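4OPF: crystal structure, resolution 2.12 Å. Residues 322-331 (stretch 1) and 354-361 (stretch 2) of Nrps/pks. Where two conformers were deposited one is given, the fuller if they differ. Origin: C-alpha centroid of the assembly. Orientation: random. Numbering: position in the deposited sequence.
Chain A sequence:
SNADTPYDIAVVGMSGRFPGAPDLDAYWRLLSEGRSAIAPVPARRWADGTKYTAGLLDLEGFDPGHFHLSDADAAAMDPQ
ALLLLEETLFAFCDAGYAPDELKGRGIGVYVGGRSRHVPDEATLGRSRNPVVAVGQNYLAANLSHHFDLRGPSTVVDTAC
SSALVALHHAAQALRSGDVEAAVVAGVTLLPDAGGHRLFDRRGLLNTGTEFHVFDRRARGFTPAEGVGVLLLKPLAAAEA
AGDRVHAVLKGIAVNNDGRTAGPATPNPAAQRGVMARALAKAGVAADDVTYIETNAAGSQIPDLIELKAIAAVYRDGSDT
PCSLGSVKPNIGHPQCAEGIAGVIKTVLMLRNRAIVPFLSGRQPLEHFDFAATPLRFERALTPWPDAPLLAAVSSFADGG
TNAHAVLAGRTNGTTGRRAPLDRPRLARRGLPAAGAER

Stretch 1 322-331: CSLGSVKPNI
Stretch 2 354-361: AIVPFLSG

No direct hydrogen bond links residues 322-331 to 354-361; apolar packing and three waters hold them together, burying 358 Å² summed over both sides. Phe358 (68 Å²), Leu359 (63 Å²) and Pro329 (56 Å²) are covered most. Nearest CA pairs set the register: Ser323 CA to Ile355 CA is 8.5 Å, Gly325 CA to Phe358 CA is 5.5 Å, and Pro329 CA to Leu359 CA is 6.1 Å. Residue numbers rise together across the pairs, though the two runs lie oblique to each other. Stretch 1 is a strand (322-325) leading through a turn into helix. Stretch 2 begins as strand (Ala354 -149/152, Ile355 -104/128), stays extended through Val356 (-86/160), Pro357 (-65/146) and Phe358 (-96/132), then bends at Leu359 (-84/-44) and Ser360 (-87/-137). Gly361 (67/17) has the positive phi that favours glycine; an ideal CB there would clash with Phe358 CE2 at 2.8 Å.

Cys322 (-135/118, t) makes no contact. Ser323 (-92/126, t) directs CA-to-CB toward the other stretch, OG lying 4.1 Å from CG2 of Ile355 (m,t), also directed toward its partner. Leu324 (-113/144; m,t) leaves sideways and its side chain stays out of contact, so backbone O makes the approach, 4.2 Å from Phe358 CB.

Gly325 (-149/-179) sets CA 4.0 Å from Phe358 CD1; an ideal CB would lie 4.6 Å from Phe358 CD1, so the other stretch does not exclude one. Phe358 (chi1 176°, chi2 65°) starts sideways, but its broad ring comes nearer, obliquely meeting Leu324 O, Gly325 CA, Ser326 N and Pro329 CG.

Ser326 (-162/142, t) places N 3.8 Å from Phe358 CD1 and CB 4.0 Å from Phe358 CE1. Its small hydroxyl caps the turn: Lys328 N donates to Ser326 OG (3.1 Å, 157°). Ser326 N donates to water 1 (3.2 Å), which donates to Pro357 O (3.3 Å).

Val327 (-81/-15, m) points away; Val327 O accepts from Asn330 N (2.9 Å) and Ile331 N (3.0 Å). Lys328 (-62/-38; m,t,t,t) bonds elsewhere in the structure.

Pro329 (-65/-22, C-gamma exo) has a helix-compatible phi and a compact apolar surface. Its CB lies 3.7 Å from Leu359 CB (chi1 -85°, chi2 55°), its CG 4.4 Å from Phe358 CE1. Contact with poorly ordered, two-conformer Ser360 (t) carries less weight.

Asn330 (-83/-41, chi1 -55°, chi2 79°) brings ND2 3.8 Å from Leu359 CD1. Water 2 accepts from Leu359 N (2.9 Å) and lies 2.8 Å from Asn330 OD1; water 3 accepts from Asn330 ND2 (3.0 Å) and lies 2.6 Å from Pro357 O. Both waters have several acceptors in reach, so their donations are not assured. Ile331 (-128/6; p,t) remains out of reach.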

# COMPACT_ATOMS: atom_id res chain seq x y z
N CYS A 322 -0.40 -31.21 12.28
CA CYS A 322 -0.43 -30.02 11.43
C CYS A 322 0.07 -30.40 10.05
O CYS A 322 1.21 -30.81 9.91
CB CYS A 322 0.42 -28.88 11.99
SG CYS A 322 0.16 -27.28 11.14
N SER A 323 -0.80 -30.26 9.05
CA SER A 323 -0.52 -30.66 7.72
C SER A 323 0.08 -29.52 6.87
O SER A 323 -0.44 -28.42 6.87
CB SER A 323 -1.83 -31.20 7.15
OG SER A 323 -1.56 -31.76 5.90
N LEU A 324 1.22 -29.76 6.24
CA LEU A 324 1.96 -28.74 5.49
C LEU A 324 1.95 -29.08 4.02
O LEU A 324 2.05 -30.25 3.63
CB LEU A 324 3.43 -28.68 5.92
CG LEU A 324 3.69 -28.49 7.41
CD1 LEU A 324 5.15 -28.19 7.66
CD2 LEU A 324 2.88 -27.37 8.00
N GLY A 325 1.87 -28.04 3.22
CA GLY A 325 1.94 -28.14 1.79
C GLY A 325 2.55 -26.95 1.05
O GLY A 325 3.06 -25.97 1.64
N SER A 326 2.57 -27.09 -0.27
CA SER A 326 3.02 -26.06 -1.19
C SER A 326 2.53 -26.32 -2.60
O SER A 326 2.68 -27.45 -3.08
CB SER A 326 4.57 -26.09 -1.21
OG SER A 326 5.05 -25.16 -2.19
N VAL A 327 2.15 -25.26 -3.34
CA VAL A 327 1.78 -25.38 -4.74
C VAL A 327 2.96 -25.42 -5.65
O VAL A 327 2.82 -25.68 -6.85
CB VAL A 327 0.91 -24.21 -5.30
CG1 VAL A 327 -0.41 -24.23 -4.66
CG2 VAL A 327 1.51 -22.84 -5.02
N LYS A 328 4.12 -25.04 -5.14
CA LYS A 328 5.25 -24.83 -6.05
C LYS A 328 5.70 -26.08 -6.82
O LYS A 328 6.06 -25.98 -7.98
CB LYS A 328 6.43 -24.23 -5.31
CG LYS A 328 6.13 -22.84 -4.81
CD LYS A 328 7.38 -22.20 -4.25
CE LYS A 328 7.00 -20.95 -3.48
NZ LYS A 328 8.27 -20.39 -2.92
N PRO A 329 5.69 -27.27 -6.20
CA PRO A 329 6.00 -28.45 -7.01
C PRO A 329 4.95 -28.70 -8.11
O PRO A 329 5.27 -29.33 -9.09
CB PRO A 329 6.00 -29.58 -5.99
CG PRO A 329 6.26 -28.90 -4.69
CD PRO A 329 5.48 -27.62 -4.80
N ASN A 330 3.72 -28.20 -7.96
CA ASN A 330 2.70 -28.37 -8.96
C ASN A 330 2.80 -27.36 -10.11
O ASN A 330 2.53 -27.71 -11.25
CB ASN A 330 1.31 -28.20 -8.36
CG ASN A 330 1.05 -29.12 -7.16
OD1 ASN A 330 1.49 -28.85 -6.02
ND2 ASN A 330 0.28 -30.15 -7.38
N ILE A 331 3.08 -26.09 -9.81
CA ILE A 331 3.04 -25.05 -10.84
C ILE A 331 4.28 -24.18 -10.96
O ILE A 331 4.27 -23.26 -11.78
CB ILE A 331 1.87 -24.09 -10.62
CG1 ILE A 331 2.04 -23.32 -9.34
CG2 ILE A 331 0.55 -24.86 -10.66
CD1 ILE A 331 0.96 -22.26 -9.11
N ALA A 354 -11.14 -30.68 1.74
CA ALA A 354 -10.19 -31.71 1.44
C ALA A 354 -8.79 -31.17 1.49
O ALA A 354 -8.55 -29.98 1.22
CB ALA A 354 -10.47 -32.32 0.07
N ILE A 355 -7.87 -32.07 1.80
CA ILE A 355 -6.46 -31.77 1.75
C ILE A 355 -5.89 -32.42 0.52
O ILE A 355 -6.11 -33.57 0.28
CB ILE A 355 -5.77 -32.26 3.01
CG1 ILE A 355 -6.40 -31.48 4.19
CG2 ILE A 355 -4.27 -31.98 2.89
CD1 ILE A 355 -5.60 -31.49 5.44
N VAL A 356 -5.18 -31.63 -0.29
CA VAL A 356 -4.55 -32.13 -1.47
C VAL A 356 -3.16 -32.70 -1.21
O VAL A 356 -2.53 -32.42 -0.19
CB VAL A 356 -4.45 -31.05 -2.51
CG1 VAL A 356 -5.82 -30.50 -2.77
CG2 VAL A 356 -3.48 -29.95 -2.09
N PRO A 357 -2.69 -33.54 -2.13
CA PRO A 357 -1.36 -34.13 -1.94
C PRO A 357 -0.26 -33.09 -1.97
O PRO A 357 -0.32 -32.12 -2.72
CB PRO A 357 -1.18 -35.06 -3.15
CG PRO A 357 -2.46 -35.10 -3.86
CD PRO A 357 -3.43 -34.14 -3.25
N PHE A 358 0.76 -33.33 -1.18
CA PHE A 358 2.02 -32.66 -1.32
C PHE A 358 2.98 -33.50 -2.15
O PHE A 358 3.15 -34.70 -1.90
CB PHE A 358 2.61 -32.41 0.05
CG PHE A 358 3.97 -31.81 0.02
CD1 PHE A 358 4.16 -30.54 -0.47
CD2 PHE A 358 5.06 -32.51 0.47
CE1 PHE A 358 5.42 -29.97 -0.50
CE2 PHE A 358 6.33 -31.94 0.47
CZ PHE A 358 6.51 -30.66 -0.02
N LEU A 359 3.62 -32.87 -3.14
CA LEU A 359 4.47 -33.60 -4.09
C LEU A 359 5.92 -33.86 -3.63
O LEU A 359 6.42 -34.96 -3.78
CB LEU A 359 4.42 -32.92 -5.46
CG LEU A 359 3.27 -33.35 -6.38
CD1 LEU A 359 1.92 -33.15 -5.70
CD2 LEU A 359 3.29 -32.54 -7.67
N SER A 360 6.61 -32.89 -3.06
CA SER A 360 8.05 -33.06 -2.72
C SER A 360 8.31 -33.71 -1.34
O SER A 360 7.64 -34.69 -0.99
CB SER A 360 8.78 -31.72 -2.87
OG SER A 360 10.17 -31.90 -2.82
N GLY A 361 9.29 -33.18 -0.56
CA GLY A 361 9.60 -33.64 0.82
C GLY A 361 10.18 -35.06 0.99
O GLY A 361 10.22 -35.61 2.11
O HOH W 1 0.57 -29.43 -1.04
O HOH W 2 2.76 -30.24 -3.98
O HOH W 3 -1.24 -31.12 -4.99